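Local coordinates for protein CT296 (Chlamydia trachomatis, PDB 3QH7) that is of unknown function but belongs to a family of the cupin clan, whose better-known members include metal-dependent enzymes, at residues His20-Gly25 with Trp124-Ser129; Glu24-Val29 with Lys73-Asp78; Arg56-Val61 with Asp95-Lys100; Ser112-Leu117 with Asp143-Leu148. All blocks are in the same frame, centred on the assembly; numbering follows the deposited sequence.

Contact 1. Residues His20-Gly25 with Trp124-Ser129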
loop_
_atom_site.group_PDB
_atom_site.type_symbol
_atom_site.label_atom_id
_atom_site.label_comp_id
_atom_site.label_asym_id
_atom_site.label_seq_id
_atom_site.Cartn_x
_atom_site.Cartn_y
_atom_site.Cartn_z
ATOM N N HIS A 20 -8.317 -9.659 -4.234
ATOM C CA HIS A 20 -7.803 -8.308 -4.081
ATOM C C HIS A 20 -8.958 -7.347 -3.755
ATOM O O HIS A 20 -10.121 -7.748 -3.743
ATOM C CB HIS A 20 -7.061 -7.871 -5.345
ATOM C CG HIS A 20 -7.967 -7.519 -6.482
ATOM N ND1 HIS A 20 -8.180 -8.361 -7.551
ATOM C CD2 HIS A 20 -8.723 -6.420 -6.712
ATOM C CE1 HIS A 20 -9.021 -7.789 -8.396
ATOM N NE2 HIS A 20 -9.370 -6.613 -7.908
ATOM N N ILE A 21 -8.635 -6.089 -3.467
ATOM C CA ILE A 21 -9.650 -5.063 -3.215
ATOM C C ILE A 21 -9.017 -3.682 -3.212
ATOM O O ILE A 21 -7.918 -3.483 -2.704
ATOM C CB ILE A 21 -10.414 -5.273 -1.891
ATOM C CG1 ILE A 21 -11.551 -4.256 -1.775
ATOM C CG2 ILE A 21 -9.496 -5.130 -0.698
ATOM C CD1 ILE A 21 -12.565 -4.600 -0.700
ATOM N N LEU A 22 -9.735 -2.732 -3.787
ATOM C CA LEU A 22 -9.225 -1.400 -4.039
ATOM C C LEU A 22 -10.051 -0.414 -3.214
ATOM O O LEU A 22 -11.273 -0.486 -3.199
ATOM C CB LEU A 22 -9.340 -1.098 -5.539
ATOM C CG LEU A 22 -8.969 0.289 -6.059
ATOM C CD1 LEU A 22 -7.554 0.681 -5.651
ATOM C CD2 LEU A 22 -9.112 0.321 -7.562
ATOM N N PHE A 23 -9.385 0.492 -2.513
ATOM C CA PHE A 23 -10.070 1.410 -1.614
ATOM C C PHE A 23 -9.725 2.826 -2.014
ATOM O O PHE A 23 -8.550 3.166 -2.148
ATOM C CB PHE A 23 -9.632 1.186 -0.160
ATOM C CG PHE A 23 -10.328 0.038 0.538
ATOM C CD1 PHE A 23 -9.679 -1.165 0.736
ATOM C CD2 PHE A 23 -11.621 0.175 1.015
ATOM C CE1 PHE A 23 -10.307 -2.215 1.386
ATOM C CE2 PHE A 23 -12.257 -0.876 1.665
ATOM C CZ PHE A 23 -11.595 -2.068 1.852
ATOM N N GLU A 24 -10.743 3.659 -2.207
ATOM C CA GLU A 24 -10.505 5.085 -2.373
ATOM C C GLU A 24 -10.161 5.701 -1.017
ATOM O O GLU A 24 -10.644 5.253 0.025
ATOM C CB GLU A 24 -11.712 5.790 -2.995
ATOM C CG GLU A 24 -11.512 7.298 -3.151
ATOM C CD GLU A 24 -12.667 7.994 -3.871
ATOM O OE1 GLU A 24 -13.678 7.317 -4.187
ATOM O OE2 GLU A 24 -12.556 9.222 -4.122
ATOM N N GLY A 25 -9.307 6.717 -1.036
ATOM C CA GLY A 25 -8.915 7.401 0.186
ATOM C C GLY A 25 -8.561 6.460 1.322
ATOM O O GLY A 25 -8.990 6.666 2.455
ATOM N N TRP A 124 -5.054 6.385 -2.602
ATOM C CA TRP A 124 -5.779 5.167 -2.971
ATOM C C TRP A 124 -4.908 3.947 -2.703
ATOM O O TRP A 124 -3.700 3.980 -2.933
ATOM C CB TRP A 124 -6.144 5.170 -4.453
ATOM C CG TRP A 124 -7.309 6.030 -4.827
ATOM C CD1 TRP A 124 -7.545 7.321 -4.448
ATOM C CD2 TRP A 124 -8.393 5.658 -5.683
ATOM N NE1 TRP A 124 -8.717 7.773 -5.012
ATOM C CE2 TRP A 124 -9.254 6.772 -5.777
ATOM C CE3 TRP A 124 -8.718 4.491 -6.377
ATOM C CZ2 TRP A 124 -10.422 6.751 -6.536
ATOM C CZ3 TRP A 124 -9.877 4.471 -7.135
ATOM C CH2 TRP A 124 -10.717 5.595 -7.206
ATOM N N GLY A 125 -5.521 2.862 -2.242
ATOM C CA GLY A 125 -4.768 1.675 -1.885
ATOM C C GLY A 125 -5.401 0.372 -2.326
ATOM O O GLY A 125 -6.616 0.193 -2.244
ATOM N N LEU A 126 -4.550 -0.547 -2.768
ATOM C CA LEU A 126 -4.964 -1.848 -3.265
ATOM C C LEU A 126 -4.373 -2.947 -2.390
ATOM O O LEU A 126 -3.169 -3.021 -2.254
ATOM C CB LEU A 126 -4.447 -2.014 -4.690
ATOM C CG LEU A 126 -4.799 -3.319 -5.387
ATOM C CD1 LEU A 126 -6.294 -3.354 -5.646
ATOM C CD2 LEU A 126 -4.011 -3.438 -6.674
ATOM N N PHE A 127 -5.219 -3.772 -1.779
ATOM C CA PHE A 127 -4.768 -4.980 -1.091
ATOM C C PHE A 127 -4.836 -6.151 -2.053
ATOM O O PHE A 127 -5.786 -6.264 -2.816
ATOM C CB PHE A 127 -5.679 -5.316 0.081
ATOM C CG PHE A 127 -5.557 -4.388 1.241
ATOM C CD1 PHE A 127 -6.264 -3.194 1.269
ATOM C CD2 PHE A 127 -4.770 -4.728 2.338
ATOM C CE1 PHE A 127 -6.178 -2.344 2.366
ATOM C CE2 PHE A 127 -4.678 -3.883 3.432
ATOM C CZ PHE A 127 -5.385 -2.693 3.449
ATOM N N PHE A 128 -3.865 -7.048 -1.993
ATOM C CA PHE A 128 -3.870 -8.210 -2.875
ATOM C C PHE A 128 -2.785 -9.191 -2.464
ATOM O O PHE A 128 -1.781 -8.802 -1.880
ATOM C CB PHE A 128 -3.621 -7.756 -4.313
ATOM C CG PHE A 128 -2.232 -7.237 -4.545
ATOM C CD1 PHE A 128 -1.275 -8.029 -5.151
ATOM C CD2 PHE A 128 -1.876 -5.965 -4.125
ATOM C CE1 PHE A 128 0.003 -7.559 -5.359
ATOM C CE2 PHE A 128 -0.599 -5.487 -4.329
ATOM C CZ PHE A 128 0.345 -6.290 -4.950
ATOM N N SER A 129 -2.970 -10.466 -2.760
ATOM C CA SER A 129 -1.871 -11.408 -2.586
ATOM C C SER A 129 -1.431 -11.901 -3.953
ATOM O O SER A 129 -2.150 -11.740 -4.935
ATOM C CB SER A 129 -2.262 -12.562 -1.664
ATOM O OG SER A 129 -3.322 -13.314 -2.207
#
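Phe23 and Phe127 meet on one face of this strand pair, with Phe127 CD1 coming up to the edge of the Phe23 ring, 4.0 Å from Phe23 CD1. Beside them Ile21 and Phe127 point the same way, and Ile21 CG2 rests 3.9 Å from Phe127 CB. With Ile21 CG1 anti to the backbone N (chi1 -174°), the longer branch leads away from strand 125-128, and the side chain touches His11 and Tyr14 of helix 9-18, while Leu77, Leu80, Ala81 and Leu84 of helix 77-84 pack on Phe127. The other face carries His20, Leu22, Leu126 and Phe128. Here Leu126 CD1 lies 3.8 Å from Leu22 CB, and Leu22 CD1 reaches the edge of the Trp124 indole at CE3. Beyond the strands the indole turns a face to Glu24: Glu24 CA stands 3.9 Å from the centroid of the five-membered ring, only 8° off its normal, a CH-pi contact. Glu24 CG follows over the rim, 3.4 Å from Trp124 NE1, and the chain runs on extended to its carboxylate. The backbones are joined by four hydrogen bonds, reciprocal between Ile21 and Phe127 and between Phe23 and Gly125; the straightest is Gly125 N to Phe23 O (3.0 Å, 170° at the hydrogen). This regular antiparallel pairing attaches the edge strand 20-23 to the five-stranded sheet of a cupin-clan protein.

Contact 2. Residues Glu24-Val29 with Lys73-Asp78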
loop_
_atom_site.group_PDB
_atom_site.type_symbol
_atom_site.label_atom_id
_atom_site.label_comp_id
_atom_site.label_asym_id
_atom_site.label_seq_id
_atom_site.Cartn_x
_atom_site.Cartn_y
_atom_site.Cartn_z
ATOM N N GLU A 24 -10.743 3.659 -2.207
ATOM C CA GLU A 24 -10.505 5.085 -2.373
ATOM C C GLU A 24 -10.161 5.701 -1.017
ATOM O O GLU A 24 -10.644 5.253 0.025
ATOM C CB GLU A 24 -11.712 5.790 -2.995
ATOM C CG GLU A 24 -11.512 7.298 -3.151
ATOM C CD GLU A 24 -12.667 7.994 -3.871
ATOM O OE1 GLU A 24 -13.678 7.317 -4.187
ATOM O OE2 GLU A 24 -12.556 9.222 -4.122
ATOM N N GLY A 25 -9.307 6.717 -1.036
ATOM C CA GLY A 25 -8.915 7.401 0.186
ATOM C C GLY A 25 -8.561 6.460 1.322
ATOM O O GLY A 25 -8.990 6.666 2.455
ATOM N N LEU A 26 -7.774 5.431 1.031
ATOM C CA LEU A 26 -7.332 4.498 2.066
ATOM C C LEU A 26 -6.497 5.225 3.119
ATOM O O LEU A 26 -6.731 5.086 4.325
ATOM C CB LEU A 26 -6.529 3.350 1.444
ATOM C CG LEU A 26 -6.009 2.277 2.403
ATOM C CD1 LEU A 26 -7.130 1.755 3.282
ATOM C CD2 LEU A 26 -5.345 1.132 1.632
ATOM N N ALA A 27 -5.526 6.000 2.649
ATOM C CA ALA A 27 -4.658 6.776 3.520
ATOM C C ALA A 27 -4.807 8.256 3.175
ATOM O O ALA A 27 -5.216 8.597 2.067
ATOM C CB ALA A 27 -3.213 6.326 3.354
ATOM N N PRO A 28 -4.494 9.145 4.126
ATOM C CA PRO A 28 -4.666 10.571 3.836
ATOM C C PRO A 28 -3.779 11.053 2.698
ATOM O O PRO A 28 -2.597 10.717 2.648
ATOM C CB PRO A 28 -4.262 11.240 5.149
ATOM C CG PRO A 28 -4.512 10.202 6.191
ATOM C CD PRO A 28 -4.163 8.905 5.539
ATOM N N VAL A 29 -4.353 11.835 1.791
ATOM C CA VAL A 29 -3.583 12.424 0.709
ATOM C C VAL A 29 -2.421 13.271 1.247
ATOM O O VAL A 29 -1.403 13.419 0.581
ATOM C CB VAL A 29 -4.471 13.292 -0.201
ATOM C CG1 VAL A 29 -3.630 14.009 -1.244
ATOM C CG2 VAL A 29 -5.532 12.442 -0.873
ATOM N N LYS A 73 1.165 2.082 10.313
ATOM C CA LYS A 73 0.687 1.949 11.692
ATOM C C LYS A 73 -0.529 2.829 11.987
ATOM O O LYS A 73 -1.422 2.420 12.727
ATOM C CB LYS A 73 1.814 2.269 12.687
ATOM C CG LYS A 73 3.013 1.312 12.611
ATOM C CD LYS A 73 2.708 -0.054 13.208
ATOM C CE LYS A 73 3.938 -0.953 13.189
ATOM N NZ LYS A 73 3.953 -1.930 14.321
ATOM N N ARG A 74 -0.570 4.019 11.396
ATOM C CA ARG A 74 -1.622 4.993 11.699
ATOM C C ARG A 74 -2.875 4.833 10.846
ATOM O O ARG A 74 -3.944 5.315 11.225
ATOM C CB ARG A 74 -1.104 6.418 11.550
ATOM C CG ARG A 74 -0.094 6.809 12.608
ATOM C CD ARG A 74 0.464 8.184 12.338
ATOM N NE ARG A 74 -0.546 9.222 12.531
ATOM C CZ ARG A 74 -0.593 10.354 11.840
ATOM N NH1 ARG A 74 0.299 10.599 10.893
ATOM N NH2 ARG A 74 -1.536 11.246 12.092
ATOM N N VAL A 75 -2.743 4.163 9.704
ATOM C CA VAL A 75 -3.891 3.818 8.875
ATOM C C VAL A 75 -4.256 2.357 9.137
ATOM O O VAL A 75 -5.196 1.816 8.560
ATOM C CB VAL A 75 -3.586 4.022 7.384
ATOM C CG1 VAL A 75 -4.822 3.767 6.540
ATOM C CG2 VAL A 75 -3.072 5.423 7.138
ATOM N N ARG A 76 -3.501 1.727 10.024
ATOM C CA ARG A 76 -3.789 0.367 10.465
ATOM C C ARG A 76 -3.775 -0.652 9.316
ATOM O O ARG A 76 -4.404 -1.700 9.396
ATOM C CB ARG A 76 -5.126 0.337 11.203
ATOM C CG ARG A 76 -5.200 1.338 12.338
ATOM C CD ARG A 76 -6.516 1.269 13.091
ATOM N NE ARG A 76 -6.611 0.060 13.908
ATOM C CZ ARG A 76 -7.282 -1.041 13.561
ATOM N NH1 ARG A 76 -7.933 -1.106 12.406
ATOM N NH2 ARG A 76 -7.308 -2.086 14.379
ATOM N N LEU A 77 -3.028 -0.347 8.264
ATOM C CA LEU A 77 -2.905 -1.239 7.122
ATOM C C LEU A 77 -2.522 -2.645 7.535
ATOM O O LEU A 77 -2.970 -3.610 6.932
ATOM C CB LEU A 77 -1.843 -0.719 6.161
ATOM C CG LEU A 77 -2.164 0.617 5.512
ATOM C CD1 LEU A 77 -1.109 0.931 4.478
ATOM C CD2 LEU A 77 -3.554 0.566 4.875
ATOM N N ASP A 78 -1.657 -2.749 8.535
ATOM C CA ASP A 78 -1.233 -4.040 9.062
ATOM C C ASP A 78 -2.399 -4.855 9.613
ATOM O O ASP A 78 -2.494 -6.052 9.358
ATOM C CB ASP A 78 -0.174 -3.846 10.153
ATOM C CG ASP A 78 -0.601 -2.847 11.225
ATOM O OD1 ASP A 78 -0.470 -3.184 12.421
ATOM O OD2 ASP A 78 -1.044 -1.722 10.891
#
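Leu26 and Leu77 touch through their methyl ends, Leu26 CD2 lying 3.7 Å from Leu77 CD2. The two side chains slant across one another, and Leu77 CD2 also comes near Leu26 CG, at 3.9 Å. Val75 supplies the second cluster by splitting its branches. Its CG1, anti to the backbone N (chi1 -175°), comes within 3.2 Å of the carbonyl oxygen Leu26 O, whereas CG2 serves two neighbours, 3.9 Å from Ala27 CB and 4.0 Å from Pro28 CD. Pro28 and Val75 run alongside with opposed directions, and it is the proline's CD that meets the valine. No polar bond joins the segments. In the fold, the loop following the edge strand 20-23 thereby packs on the junction between helices 66-74 and 77-84. That junction is sharp: Arg76 leaves helical geometry with a positive phi of 60° and is at once the N-cap of the next helix, so Val75, in the short linker, and Leu77, in the first turn of helix 77-84, both meet the loop. On the other side of the contact, Pro28 is the N-cap of helix 29-42. Leu26 and Leu77 both lean on Phe127 of the sheet, and Ala27 is tied by a backbone hydrogen bond to Gly123 and packs on Ile71.

Contact 3. Residues Arg56-Val61 with Asp95-Lys100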
loop_
_atom_site.group_PDB
_atom_site.type_symbol
_atom_site.label_atom_id
_atom_site.label_comp_id
_atom_site.label_asym_id
_atom_site.label_seq_id
_atom_site.Cartn_x
_atom_site.Cartn_y
_atom_site.Cartn_z
ATOM N N ARG A 56 19.043 -1.347 -4.306
ATOM C CA ARG A 56 18.640 -0.154 -5.038
ATOM C C ARG A 56 18.036 0.870 -4.085
ATOM O O ARG A 56 17.645 0.541 -2.961
ATOM C CB ARG A 56 17.630 -0.505 -6.130
ATOM C CG ARG A 56 17.310 0.643 -7.071
ATOM C CD ARG A 56 16.451 0.179 -8.226
ATOM N NE ARG A 56 15.362 -0.685 -7.776
ATOM C CZ ARG A 56 14.256 -0.936 -8.476
ATOM N NH1 ARG A 56 14.063 -0.382 -9.668
ATOM N NH2 ARG A 56 13.328 -1.739 -7.975
ATOM N N TRP A 57 17.968 2.115 -4.548
ATOM C CA TRP A 57 17.443 3.206 -3.744
ATOM C C TRP A 57 15.993 2.952 -3.350
ATOM O O TRP A 57 15.587 3.275 -2.235
ATOM C CB TRP A 57 17.540 4.522 -4.517
ATOM N N ARG A 58 15.221 2.359 -4.256
ATOM C CA ARG A 58 13.782 2.262 -4.066
ATOM C C ARG A 58 13.344 1.097 -3.199
ATOM O O ARG A 58 12.160 0.952 -2.928
ATOM C CB ARG A 58 13.068 2.156 -5.410
ATOM C CG ARG A 58 13.213 3.375 -6.273
ATOM C CD ARG A 58 14.450 3.273 -7.142
ATOM N NE ARG A 58 14.624 4.475 -7.948
ATOM C CZ ARG A 58 13.791 4.847 -8.915
ATOM N NH1 ARG A 58 12.728 4.108 -9.199
ATOM N NH2 ARG A 58 14.025 5.959 -9.597
ATOM N N GLU A 59 14.273 0.263 -2.759
ATOM C CA GLU A 59 13.880 -0.884 -1.951
ATOM C C GLU A 59 13.950 -0.582 -0.462
ATOM O O GLU A 59 14.929 -0.034 0.035
ATOM C CB GLU A 59 14.736 -2.102 -2.284
ATOM C CG GLU A 59 14.739 -2.460 -3.765
ATOM C CD GLU A 59 15.781 -3.506 -4.103
ATOM O OE1 GLU A 59 16.959 -3.135 -4.297
ATOM O OE2 GLU A 59 15.420 -4.701 -4.167
ATOM N N ASN A 60 12.893 -0.948 0.247
ATOM C CA ASN A 60 12.827 -0.754 1.684
ATOM C C ASN A 60 13.123 0.686 2.089
ATOM O O ASN A 60 13.993 0.963 2.916
ATOM C CB ASN A 60 13.772 -1.726 2.365
ATOM C CG ASN A 60 13.428 -3.156 2.049
ATOM O OD1 ASN A 60 12.249 -3.522 2.008
ATOM N ND2 ASN A 60 14.448 -3.975 1.793
ATOM N N VAL A 61 12.389 1.608 1.494
ATOM C CA VAL A 61 12.502 3.001 1.877
ATOM C C VAL A 61 12.087 3.221 3.332
ATOM O O VAL A 61 12.430 4.235 3.913
ATOM C CB VAL A 61 11.683 3.906 0.940
ATOM C CG1 VAL A 61 12.487 4.207 -0.319
ATOM C CG2 VAL A 61 10.334 3.268 0.599
ATOM N N ASP A 95 9.344 -3.282 1.242
ATOM C CA ASP A 95 8.590 -2.328 0.433
ATOM C C ASP A 95 9.367 -1.920 -0.815
ATOM O O ASP A 95 10.547 -2.236 -0.962
ATOM C CB ASP A 95 8.214 -1.088 1.251
ATOM C CG ASP A 95 9.395 -0.162 1.494
ATOM O OD1 ASP A 95 10.295 -0.092 0.624
ATOM O OD2 ASP A 95 9.415 0.509 2.555
ATOM N N LEU A 96 8.695 -1.223 -1.718
ATOM C CA LEU A 96 9.343 -0.718 -2.915
ATOM C C LEU A 96 8.642 0.549 -3.351
ATOM O O LEU A 96 7.428 0.589 -3.470
ATOM C CB LEU A 96 9.301 -1.748 -4.047
ATOM C CG LEU A 96 10.191 -1.467 -5.267
ATOM C CD1 LEU A 96 11.672 -1.528 -4.929
ATOM C CD2 LEU A 96 9.889 -2.455 -6.373
ATOM N N TRP A 97 9.420 1.595 -3.564
ATOM C CA TRP A 97 8.908 2.778 -4.188
ATOM C C TRP A 97 8.971 2.606 -5.701
ATOM O O TRP A 97 10.060 2.586 -6.268
ATOM C CB TRP A 97 9.756 3.954 -3.768
ATOM C CG TRP A 97 9.207 5.210 -4.248
ATOM C CD1 TRP A 97 7.893 5.512 -4.419
ATOM C CD2 TRP A 97 9.944 6.347 -4.661
ATOM N NE1 TRP A 97 7.761 6.781 -4.906
ATOM C CE2 TRP A 97 9.010 7.320 -5.065
ATOM C CE3 TRP A 97 11.307 6.648 -4.722
ATOM C CZ2 TRP A 97 9.392 8.573 -5.521
ATOM C CZ3 TRP A 97 11.687 7.885 -5.180
ATOM C CH2 TRP A 97 10.732 8.839 -5.573
ATOM N N VAL A 98 7.817 2.464 -6.352
ATOM C CA VAL A 98 7.775 2.284 -7.809
ATOM C C VAL A 98 7.217 3.502 -8.544
ATOM O O VAL A 98 6.395 4.245 -8.010
ATOM C CB VAL A 98 6.944 1.042 -8.217
ATOM C CG1 VAL A 98 7.484 -0.208 -7.544
ATOM C CG2 VAL A 98 5.479 1.234 -7.885
ATOM N N GLN A 99 7.673 3.688 -9.780
ATOM C CA GLN A 99 7.203 4.771 -10.638
ATOM C C GLN A 99 6.169 4.256 -11.634
ATOM O O GLN A 99 5.353 5.026 -12.139
ATOM C CB GLN A 99 8.373 5.411 -11.398
ATOM C CG GLN A 99 9.287 6.298 -10.558
ATOM C CD GLN A 99 9.928 5.561 -9.384
ATOM O OE1 GLN A 99 10.099 4.344 -9.421
ATOM N NE2 GLN A 99 10.282 6.304 -8.333
ATOM N N LYS A 100 6.210 2.957 -11.925
ATOM C CA LYS A 100 5.251 2.343 -12.844
ATOM C C LYS A 100 4.914 0.900 -12.450
ATOM O O LYS A 100 5.711 0.216 -11.823
ATOM C CB LYS A 100 5.785 2.394 -14.277
ATOM C CG LYS A 100 7.125 1.720 -14.464
#
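Arg58 O is held by Trp97 N in a 2.9 Å hydrogen bond, the donor lying in the carbonyl plane, and Leu96 CA adds a CA-H...O contact to the same oxygen at 3.3 Å. A second pair of bonds joins Asn60 and Asp95. Asn60 N donates to Asp95 O at 2.9 Å from well above the carbonyl plane, 52° out of it, although the N-H...O angle is nearly straight (174°). In return the amide oxygen Asn60 OD1 accepts from Asp95 N at 3.0 Å, so side chain and backbone of one asparagine hold both the N-H and the C=O of Asp95. Glu59 and Leu96 form the single bridge between the backbones: the loop fastens to the edge strand 91-98 without becoming a sixth strand, and on its other edge that strand pairs with 145-151. Leu96 CD1 lies 3.4 Å from Glu59 CG and 3.5 Å from Arg56 NH2. Arg56 to Glu59 is a type I turn, in which Glu59 OE1 accepts from Arg56 N at 2.7 Å. Arg58 CG, anti to the carbonyl carbon (chi1 -65°), lies 4.1 Å from Trp97 CE3. The carboxylate oxygen Asp95 OD2 is hydrogen-bonded to ND1 of His62, just after the loop segment.

Contact 4. Residues Ser112-Leu117 with Asp143-Leu148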
loop_
_atom_site.group_PDB
_atom_site.type_symbol
_atom_site.label_atom_id
_atom_site.label_comp_id
_atom_site.label_asym_id
_atom_site.label_seq_id
_atom_site.Cartn_x
_atom_site.Cartn_y
_atom_site.Cartn_z
ATOM N N SER A 112 -0.067 -7.960 0.152
ATOM C CA SER A 112 0.551 -6.710 -0.238
ATOM C C SER A 112 -0.506 -5.621 -0.284
ATOM O O SER A 112 -1.704 -5.895 -0.423
ATOM C CB SER A 112 1.195 -6.833 -1.613
ATOM O OG SER A 112 2.172 -7.845 -1.627
ATOM N N VAL A 113 -0.051 -4.384 -0.174
ATOM C CA VAL A 113 -0.909 -3.240 -0.364
ATOM C C VAL A 113 -0.172 -2.275 -1.256
ATOM O O VAL A 113 0.920 -1.846 -0.919
ATOM C CB VAL A 113 -1.205 -2.518 0.950
ATOM C CG1 VAL A 113 -2.121 -1.346 0.693
ATOM C CG2 VAL A 113 -1.829 -3.469 1.940
ATOM N N LEU A 114 -0.739 -1.948 -2.407
ATOM C CA LEU A 114 -0.184 -0.874 -3.199
ATOM C C LEU A 114 -0.829 0.427 -2.744
ATOM O O LEU A 114 -2.031 0.507 -2.572
ATOM C CB LEU A 114 -0.393 -1.107 -4.694
ATOM C CG LEU A 114 0.084 0.063 -5.558
ATOM C CD1 LEU A 114 0.782 -0.407 -6.801
ATOM C CD2 LEU A 114 -1.076 0.980 -5.909
ATOM N N LEU A 115 -0.012 1.443 -2.533
ATOM C CA LEU A 115 -0.507 2.719 -2.065
ATOM C C LEU A 115 -0.051 3.781 -3.039
ATOM O O LEU A 115 1.141 3.953 -3.260
ATOM C CB LEU A 115 0.047 3.005 -0.671
ATOM C CG LEU A 115 -0.593 4.183 0.056
ATOM C CD1 LEU A 115 -2.078 3.919 0.249
ATOM C CD2 LEU A 115 0.122 4.436 1.391
ATOM N N CYS A 116 -0.997 4.485 -3.639
ATOM C CA CYS A 116 -0.645 5.537 -4.570
ATOM C C CYS A 116 -0.272 6.806 -3.815
ATOM O O CYS A 116 -0.979 7.225 -2.903
ATOM C CB CYS A 116 -1.795 5.810 -5.526
ATOM S SG CYS A 116 -1.336 6.948 -6.823
ATOM N N LEU A 117 0.844 7.419 -4.190
ATOM C CA LEU A 117 1.354 8.554 -3.430
ATOM C C LEU A 117 0.941 9.898 -4.009
ATOM O O LEU A 117 0.787 10.858 -3.270
ATOM C CB LEU A 117 2.880 8.478 -3.309
ATOM C CG LEU A 117 3.366 7.282 -2.489
ATOM C CD1 LEU A 117 4.880 7.271 -2.367
ATOM C CD2 LEU A 117 2.712 7.271 -1.110
ATOM N N ASP A 143 3.144 9.932 -11.769
ATOM C CA ASP A 143 2.823 9.519 -10.413
ATOM C C ASP A 143 3.664 8.338 -9.962
ATOM O O ASP A 143 4.047 7.479 -10.758
ATOM C CB ASP A 143 1.343 9.157 -10.312
ATOM C CG ASP A 143 0.442 10.275 -10.775
ATOM O OD1 ASP A 143 0.785 11.454 -10.523
ATOM O OD2 ASP A 143 -0.604 9.976 -11.393
ATOM N N THR A 144 3.954 8.305 -8.672
ATOM C CA THR A 144 4.641 7.172 -8.089
ATOM C C THR A 144 3.723 6.515 -7.083
ATOM O O THR A 144 2.698 7.073 -6.695
ATOM C CB THR A 144 5.938 7.587 -7.368
ATOM O OG1 THR A 144 5.612 8.281 -6.157
ATOM C CG2 THR A 144 6.804 8.472 -8.258
ATOM N N ALA A 145 4.099 5.319 -6.668
ATOM C CA ALA A 145 3.391 4.611 -5.628
ATOM C C ALA A 145 4.414 3.827 -4.836
ATOM O O ALA A 145 5.594 3.793 -5.181
ATOM C CB ALA A 145 2.349 3.685 -6.229
ATOM N N ILE A 146 3.962 3.205 -3.762
ATOM C CA ILE A 146 4.836 2.387 -2.949
ATOM C C ILE A 146 4.119 1.081 -2.663
ATOM O O ILE A 146 2.925 1.061 -2.365
ATOM C CB ILE A 146 5.255 3.104 -1.646
ATOM C CG1 ILE A 146 6.162 2.210 -0.815
ATOM C CG2 ILE A 146 4.044 3.497 -0.822
ATOM C CD1 ILE A 146 6.765 2.904 0.374
ATOM N N ILE A 147 4.839 -0.022 -2.805
ATOM C CA ILE A 147 4.246 -1.323 -2.595
ATOM C C ILE A 147 4.737 -1.847 -1.260
ATOM O O ILE A 147 5.924 -1.798 -0.975
ATOM C CB ILE A 147 4.535 -2.297 -3.781
ATOM C CG1 ILE A 147 4.124 -3.717 -3.409
ATOM C CG2 ILE A 147 5.997 -2.274 -4.203
ATOM C CD1 ILE A 147 2.631 -3.894 -3.339
ATOM N N LEU A 148 3.803 -2.319 -0.438
ATOM C CA LEU A 148 4.092 -2.746 0.926
ATOM C C LEU A 148 3.817 -4.239 1.099
ATOM O O LEU A 148 2.706 -4.695 0.860
ATOM C CB LEU A 148 3.219 -1.965 1.912
ATOM C CG LEU A 148 3.171 -0.442 1.753
ATOM C CD1 LEU A 148 2.103 0.158 2.662
ATOM C CD2 LEU A 148 4.533 0.179 2.035
#
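Leu115 and Ile146 form a hydrogen-bonded pair in the middle of the antiparallel sheet of this protein, whose family is placed in the cupin clan; strand 112-116 runs at 167° to strand 145-148. The backbone bonds come first. Leu115 N to Ile146 O and Ile146 N to Leu115 O are both 3.0 Å, the former nearly along the C=O axis; Val113 and Leu148 repeat the reciprocal pattern. A fifth bond, from Leu117 N to Thr144 O at 3.1 Å, extends the pairing past the end of the strand. Apolar contacts then divide between the two faces. On that of Leu115, Ile146 and Leu148, Ile146 CG2 lies 4.0 Å from Leu117 CD2 and also borders Leu115 CB, while Val68 of helix 66-74 covers Ile146 and Leu148. On that of Leu114, Cys116 and Ile147, the Ile147 CD1 methyl swings back to Ser112 CB at 3.7 Å, and Ala145 CB sits 4.3 Å from Leu114 CG. Polar side chains find their partners beyond the two segments: Ser112 OG bonds to Arg149 NH1, and Thr144 OG1, buried, is gripped by Trp97 NE1 and Glu36 OE1. Set between backbone N and carbonyl carbon (chi1 72°), that hydroxyl also lies 4.0 Å from Leu117 CB.

Overall arrangement
Contacts 1, 3 and 4 reach the same sheet, with contact 4 in its middle. Strands 125-128 and 111-116 are neighbours, so contact 1 joins contact 4 through the probable hydrogen bond from Leu114 N to Leu126 O at 2.7 Å. On the other side Ile147 N lies 2.7 Å from Leu96 O, a probable bond linking contact 4 to contact 3. Contacts 1 and 3 thus lie on opposite sides of the chain's centre, their own centres about 19 Å apart. Contact 2 continues from the same stretch as contact 1 and packs against the sheet: Leu26 CD2 is 3.6 Å from Gly125 CA, and Leu77 CD1 is 3.8 Å from Leu148 CD1.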